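Local coordinates for protein bifunctional enzyme cysn/cysc (Mycobacterium tuberculosis, PDB 4BZP) that transfers a phosphate group from ATP to the 3'-hydroxyl of adenylyl sulfate (APS), the kinase step of sulfate activation in sulfur assimilation, at residues 112-115 against 116-119; 137-140 against 141-145. One frame throughout, in Å; residues are numbered along the deposited sequence.

Interaction 1. Residues 112-115 against 116-119; sequences DTPL and QDCE. With EDO (1,2-ethanediol), chain F.
Thr113 and Asp117 cross at about a right angle, the methyl CG2 of Thr113 resting 3.5 Å from CB of Asp117. The same methyl lies 3.7 Å from SG of Cys118. Thr113 meets both because CG2 is anti to its backbone N while OG1 (chi1 -61°) sits beside that N, which turns the methyl to the helix and keeps the hydroxyl off it. A branched residue thus serves two surroundings: methyl on the helix start, OG1 in a hydrogen bond with the carbonyl O of Ser16 in the ADP pocket. Pro114 lies beside the carboxylate of Asp117, with CD 3.3 Å from OD2. Proline suits the N-cap place because its nitrogen has no hydrogen to give, and at a helix start none of the helix's own carbonyls needs it. An acid three residues on is also apt, since its charge probably interacts favourably with the helix N-terminus.

The backbone sets these positions. Pro114 O accepts a straight bond from Cys118 N (3.0 Å, 167°) and a weak, bent one from Asp117 N; Leu115 O takes Glu119 N at 2.8 Å, the next step of the helix. Farther out, Cys118, small and buried, also packs on Leu13 and Ser16. Glu119 stretches away to a salt bridge with Arg131, and Leu115 lies against Tyr127. Asp112 holds Arg147 and Arg154 through its two carboxylate oxygens. O1 of a 1,2-ethanediol, probably from the crystallisation liquor, sits 2.7 Å from Thr113 O and 2.9 Å from Asp112 OD1; the diol is also hydrogen-bonded to Arg147. Together these residues form the strand-loop-helix junction after strand 106-111 of a P-loop kinase fold, a helix start with Pro114 at the N-cap position, beside the nucleotide site.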
ATOM      1  N   ASP A 112       7.392  24.817   8.573  1.00  6.73           N
ATOM      2  CA  ASP A 112       7.972  25.529   9.735  1.00  7.14           C
ATOM      3  C   ASP A 112       7.110  26.685  10.171  1.00  8.35           C
ATOM      4  O   ASP A 112       7.390  27.861   9.893  1.00  8.93           O
ATOM      5  CB  ASP A 112       9.380  25.997   9.460  1.00  8.03           C
ATOM      6  CG  ASP A 112      10.101  26.532  10.720  1.00  8.46           C
ATOM      7  OD1 ASP A 112       9.559  26.401  11.832  1.00 11.42           O
ATOM      8  OD2 ASP A 112      11.256  27.002  10.515  1.00 11.81           O
ATOM      9  N   THR A 113       6.015  26.341  10.836  1.00  8.06           N
ATOM     10  CA  THR A 113       5.099  27.297  11.462  1.00  8.97           C
ATOM     11  C   THR A 113       5.223  27.142  12.964  1.00  9.17           C
ATOM     12  O   THR A 113       5.149  26.009  13.467  1.00  9.44           O
ATOM     13  CB  THR A 113       3.652  26.992  10.968  1.00  9.66           C
ATOM     14  OG1 THR A 113       3.570  27.149   9.528  1.00 11.45           O
ATOM     15  CG2 THR A 113       2.636  27.912  11.621  1.00  9.53           C
ATOM     16  N   PRO A 114       5.452  28.243  13.673  1.00  9.71           N
ATOM     17  CA  PRO A 114       5.633  28.160  15.127  1.00 10.18           C
ATOM     18  C   PRO A 114       4.409  27.627  15.847  1.00  9.68           C
ATOM     19  O   PRO A 114       3.281  27.785  15.353  1.00  9.05           O
ATOM     20  CB  PRO A 114       5.875  29.615  15.550  1.00 11.61           C
ATOM     21  CG  PRO A 114       5.847  30.460  14.400  1.00 12.55           C
ATOM     22  CD  PRO A 114       5.460  29.635  13.179  1.00 10.56           C
ATOM     23  N   LEU A 115       4.612  26.997  16.991  1.00  8.71           N
ATOM     24  CA  LEU A 115       3.566  26.522  17.805  1.00  8.73           C
ATOM     25  C   LEU A 115       2.445  27.554  17.992  1.00  8.82           C
ATOM     26  O   LEU A 115       1.281  27.188  17.908  1.00  7.46           O
ATOM     27  CB  LEU A 115       4.110  26.112  19.173  1.00 10.51           C
ATOM     28  CG  LEU A 115       3.092  25.601  20.216  1.00 12.41           C
ATOM     29  CD1 LEU A 115       2.481  24.305  19.769  1.00 13.46           C
ATOM     30  CD2 LEU A 115       3.791  25.361  21.554  1.00 14.25           C
ATOM     31  N   GLN A 116       2.772  28.770  18.368  1.00  9.61           N
ATOM     32  CA  GLN A 116       1.752  29.783  18.628  0.50 10.83           C
ATOM     33  C   GLN A 116       0.832  29.979  17.450  1.00 10.17           C
ATOM     34  O   GLN A 116      -0.380  30.154  17.634  1.00 10.34           O
ATOM     35  CB  GLN A 116       2.400  31.126  19.024  0.50 12.92           C
ATOM     36  CG  GLN A 116       2.839  31.176  20.481  0.50 16.55           C
ATOM     37  CD  GLN A 116       3.050  32.602  20.962  0.50 19.60           C
ATOM     38  OE1 GLN A 116       2.689  33.567  20.276  0.50 26.34           O
ATOM     39  NE2 GLN A 116       3.635  32.745  22.134  0.50 22.12           N
ATOM     40  N   ASP A 117       1.410  29.973  16.262  1.00  8.67           N
ATOM     41  CA  ASP A 117       0.606  30.165  15.066  1.00  9.63           C
ATOM     42  C   ASP A 117      -0.236  28.912  14.834  1.00  8.36           C
ATOM     43  O   ASP A 117      -1.408  28.983  14.434  1.00  7.90           O
ATOM     44  CB  ASP A 117       1.445  30.417  13.811  1.00 11.64           C
ATOM     45  CG  ASP A 117       2.194  31.705  13.764  1.00 14.77           C
ATOM     46  OD1 ASP A 117       1.976  32.570  14.605  1.00 20.55           O
ATOM     47  OD2 ASP A 117       3.005  31.839  12.750  1.00 17.05           O
ATOM     48  N   CYS A 118       0.342  27.724  14.995  1.00  6.72           N
ATOM     49  CA  CYS A 118      -0.436  26.479  14.811  1.00  6.46           C
ATOM     50  C   CYS A 118      -1.601  26.379  15.762  1.00  6.43           C
ATOM     51  O   CYS A 118      -2.706  25.944  15.382  1.00  6.05           O
ATOM     52  CB  CYS A 118       0.470  25.267  15.041  1.00  6.63           C
ATOM     53  SG  CYS A 118       1.792  25.011  13.797  1.00  7.19           S
ATOM     54  N   GLU A 119      -1.341  26.750  17.004  1.00  6.60           N
ATOM     55  CA  GLU A 119      -2.379  26.726  18.022  1.00  7.15           C
ATOM     56  C   GLU A 119      -3.468  27.757  17.740  1.00  7.09           C
ATOM     57  O   GLU A 119      -4.652  27.459  18.003  1.00  7.58           O
ATOM     58  CB  GLU A 119      -1.788  26.899  19.417  1.00  8.38           C
ATOM     59  CG  GLU A 119      -2.858  26.787  20.493  1.00  9.20           C
ATOM     60  CD  GLU A 119      -2.298  26.431  21.845  1.00 10.92           C
ATOM     61  OE1 GLU A 119      -1.096  26.591  22.075  1.00 12.25           O
ATOM     62  OE2 GLU A 119      -3.099  25.933  22.683  1.00 12.58           O
TER
HETATM   63  C1  EDO F1194       7.744  24.576  14.667  1.00 25.06           C
HETATM   64  O1  EDO F1194       7.560  24.829  13.294  1.00 25.06           O
HETATM   65  C2  EDO F1194       8.525  23.300  14.667  1.00 23.95           C
HETATM   66  O2  EDO F1194       9.750  23.642  15.249  1.00 20.55           O

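Interaction 2. Residues 137-140 against 141-145; sequences HFTG and IDSPY
Phe138 and Ile141 close a type II beta turn: Ile141 N gives its hydrogen to Phe138 O at 3.0 Å. Thr139 and Gly140 are the corner residues, and Gly140 has the positive phi (98°) of the third turn position, where a CB would press on the preceding carbonyl. Phe138 O also accepts from Asp142 N, so one carbonyl is gripped by two N-H groups, and Gly140 N returns a bond to Ser143 O at 2.9 Å, pulling the chain into a compact ring.

The side chain of Asp142 fastens the first residues, His137 and Phe138. With CG set between its backbone N and carbonyl carbon (chi1 68°), the carboxylate reaches back to the amides of His137 and Phe138, where OD2 takes the N-H of His137 and OD1 that of Phe138, each at 2.8 Å. Both donors come from well above the carboxylate plane. Aspartate is short enough to hold two successive amides in this way, and the grip fixes its rotation.

CD1 of Ile141 meets CD1 of the Phe138 ring at 3.6 Å, and both residues continue onto helix 126-131, where Phe138 also stacks edge-to-face with Tyr127. Thr139 offers its methyl CG2 to CB of Tyr145 and to the edge of that ring, whose OH is hydrogen-bonded to Thr11 OG1.

Ser143 supplies a small polar group that water can reach: one water bridges its OG to His137 ND1, and a second lies 2.8 Å from Thr139 OG1 and 2.7 Å from Ser143 OG while donating to Pro144 O.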
ATOM      1  N   HIS A 137       0.533  13.270  25.162  1.00 11.92           N
ATOM      2  CA  HIS A 137       1.634  13.003  24.223  1.00 12.47           C
ATOM      3  C   HIS A 137       1.386  13.673  22.886  1.00 11.72           C
ATOM      4  O   HIS A 137       1.527  13.063  21.827  1.00 12.28           O
ATOM      5  CB  HIS A 137       1.824  11.512  24.083  1.00 14.60           C
ATOM      6  CG  HIS A 137       2.246  10.896  25.383  1.00 17.07           C
ATOM      7  ND1 HIS A 137       3.563  10.847  25.769  1.00 21.42           N
ATOM      8  CD2 HIS A 137       1.526  10.400  26.418  1.00 19.13           C
ATOM      9  CE1 HIS A 137       3.645  10.311  26.980  1.00 21.86           C
ATOM     10  NE2 HIS A 137       2.419  10.042  27.400  1.00 19.87           N
ATOM     11  N   PHE A 138       0.927  14.915  22.974  1.00  9.87           N
ATOM     12  CA  PHE A 138       0.601  15.729  21.808  1.00  9.46           C
ATOM     13  C   PHE A 138       1.880  16.466  21.417  1.00  8.93           C
ATOM     14  O   PHE A 138       2.446  17.274  22.190  1.00  8.30           O
ATOM     15  CB  PHE A 138      -0.471  16.726  22.179  1.00  9.73           C
ATOM     16  CG  PHE A 138      -1.004  17.528  21.026  1.00 11.13           C
ATOM     17  CD1 PHE A 138      -0.333  18.620  20.546  1.00 12.47           C
ATOM     18  CD2 PHE A 138      -2.124  17.105  20.408  1.00 12.62           C
ATOM     19  CE1 PHE A 138      -0.877  19.352  19.488  1.00 13.38           C
ATOM     20  CE2 PHE A 138      -2.691  17.843  19.365  1.00 15.04           C
ATOM     21  CZ  PHE A 138      -2.020  18.944  18.904  1.00 13.26           C
ATOM     22  N   THR A 139       2.360  16.206  20.194  1.00  8.18           N
ATOM     23  CA  THR A 139       3.619  16.775  19.712  1.00  8.31           C
ATOM     24  C   THR A 139       3.583  18.301  19.773  1.00  8.08           C
ATOM     25  O   THR A 139       2.658  18.955  19.323  1.00  9.81           O
ATOM     26  CB  THR A 139       3.867  16.310  18.280  1.00  8.32           C
ATOM     27  OG1 THR A 139       4.011  14.883  18.276  1.00  8.99           O
ATOM     28  CG2 THR A 139       5.083  16.931  17.713  1.00  9.12           C
ATOM     29  N   GLY A 140       4.612  18.875  20.379  1.00  9.76           N
ATOM     30  CA  GLY A 140       4.719  20.319  20.553  1.00 11.76           C
ATOM     31  C   GLY A 140       4.275  20.823  21.905  1.00 12.85           C
ATOM     32  O   GLY A 140       4.554  21.988  22.265  1.00 14.75           O
ATOM     33  N   ILE A 141       3.568  19.990  22.647  1.00 12.78           N
ATOM     34  CA  ILE A 141       3.031  20.354  23.969  1.00 14.45           C
ATOM     35  C   ILE A 141       3.644  19.449  25.018  1.00 14.32           C
ATOM     36  O   ILE A 141       4.456  19.924  25.851  1.00 18.22           O
ATOM     37  CB  ILE A 141       1.514  20.309  24.026  1.00 14.88           C
ATOM     38  CG1 ILE A 141       0.952  21.421  23.136  1.00 15.86           C
ATOM     39  CG2 ILE A 141       1.044  20.532  25.473  1.00 16.14           C
ATOM     40  CD1 ILE A 141      -0.511  21.329  22.953  1.00 15.83           C
ATOM     41  N   ASP A 142       3.336  18.172  24.946  1.00 13.14           N
ATOM     42  CA  ASP A 142       3.915  17.212  25.935  1.00 14.20           C
ATOM     43  C   ASP A 142       4.548  16.012  25.276  1.00 14.20           C
ATOM     44  O   ASP A 142       4.633  14.945  25.851  1.00 16.17           O
ATOM     45  CB  ASP A 142       2.879  16.856  26.990  1.00 14.79           C
ATOM     46  CG  ASP A 142       1.764  16.059  26.450  1.00 16.57           C
ATOM     47  OD1 ASP A 142       1.285  16.371  25.342  1.00 14.74           O
ATOM     48  OD2 ASP A 142       1.258  15.141  27.134  1.00 18.04           O
ATOM     49  N   SER A 143       5.082  16.211  24.064  1.00 11.68           N
ATOM     50  CA  SER A 143       5.874  15.253  23.359  1.00 11.33           C
ATOM     51  C   SER A 143       6.730  16.062  22.372  1.00 10.76           C
ATOM     52  O   SER A 143       6.269  17.015  21.789  1.00 10.47           O
ATOM     53  CB  SER A 143       4.959  14.266  22.603  1.00 10.67           C
ATOM     54  OG  SER A 143       5.732  13.198  22.050  1.00 12.99           O
ATOM     55  N   PRO A 144       7.953  15.671  22.157  1.00  9.58           N
ATOM     56  CA  PRO A 144       8.842  16.551  21.380  1.00  9.43           C
ATOM     57  C   PRO A 144       8.642  16.544  19.880  1.00  8.18           C
ATOM     58  O   PRO A 144       8.286  15.494  19.291  1.00  8.60           O
ATOM     59  CB  PRO A 144      10.212  15.992  21.688  1.00 10.64           C
ATOM     60  CG  PRO A 144       9.996  14.520  21.935  1.00 11.47           C
ATOM     61  CD  PRO A 144       8.679  14.493  22.673  1.00 10.38           C
ATOM     62  N   TYR A 145       8.870  17.704  19.298  1.00  7.18           N
ATOM     63  CA  TYR A 145       9.005  17.813  17.841  1.00  7.10           C
ATOM     64  C   TYR A 145      10.503  18.061  17.596  1.00  7.16           C
ATOM     65  O   TYR A 145      11.059  19.020  18.174  1.00  8.78           O
ATOM     66  CB  TYR A 145       8.128  18.913  17.229  1.00  6.52           C
ATOM     67  CG  TYR A 145       8.268  18.978  15.731  1.00  6.49           C
ATOM     68  CD1 TYR A 145       7.736  17.971  14.945  1.00  6.52           C
ATOM     69  CD2 TYR A 145       9.071  19.925  15.132  1.00  6.47           C
ATOM     70  CE1 TYR A 145       7.912  17.976  13.570  1.00  5.87           C
ATOM     71  CE2 TYR A 145       9.278  19.912  13.753  1.00  6.48           C
ATOM     72  CZ  TYR A 145       8.712  18.927  12.979  1.00  6.47           C
ATOM     73  OH  TYR A 145       8.976  18.830  11.621  1.00  6.65           O
TER
HETATM   74  O   HOH W   1       5.267  11.084  23.683  1.00 31.92           O
HETATM   75  O   HOH W   2       6.269  13.786  19.480  1.00 10.00           O

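In the fold
Interaction 1 and interaction 2 lie in series along the chain with their centres about 13 Å apart, on the same side of the molecule. They meet directly where Leu115 CD2 packs 3.5 Å from Gly140 O. Helix 126-131 joins them as well: Tyr127 receives Leu115, Cys118 and Glu119 from the first and the Phe138 ring from the second. Both also reach Leu13 of the ADP pocket, through Cys118 and Tyr145. The side chain of Thr113 comes within about 6 Å of ADP and that of Phe138 within about 8 Å, so both lie near the nucleotide, neither of these side chains touching it, 137-145 probably forming part of a lid.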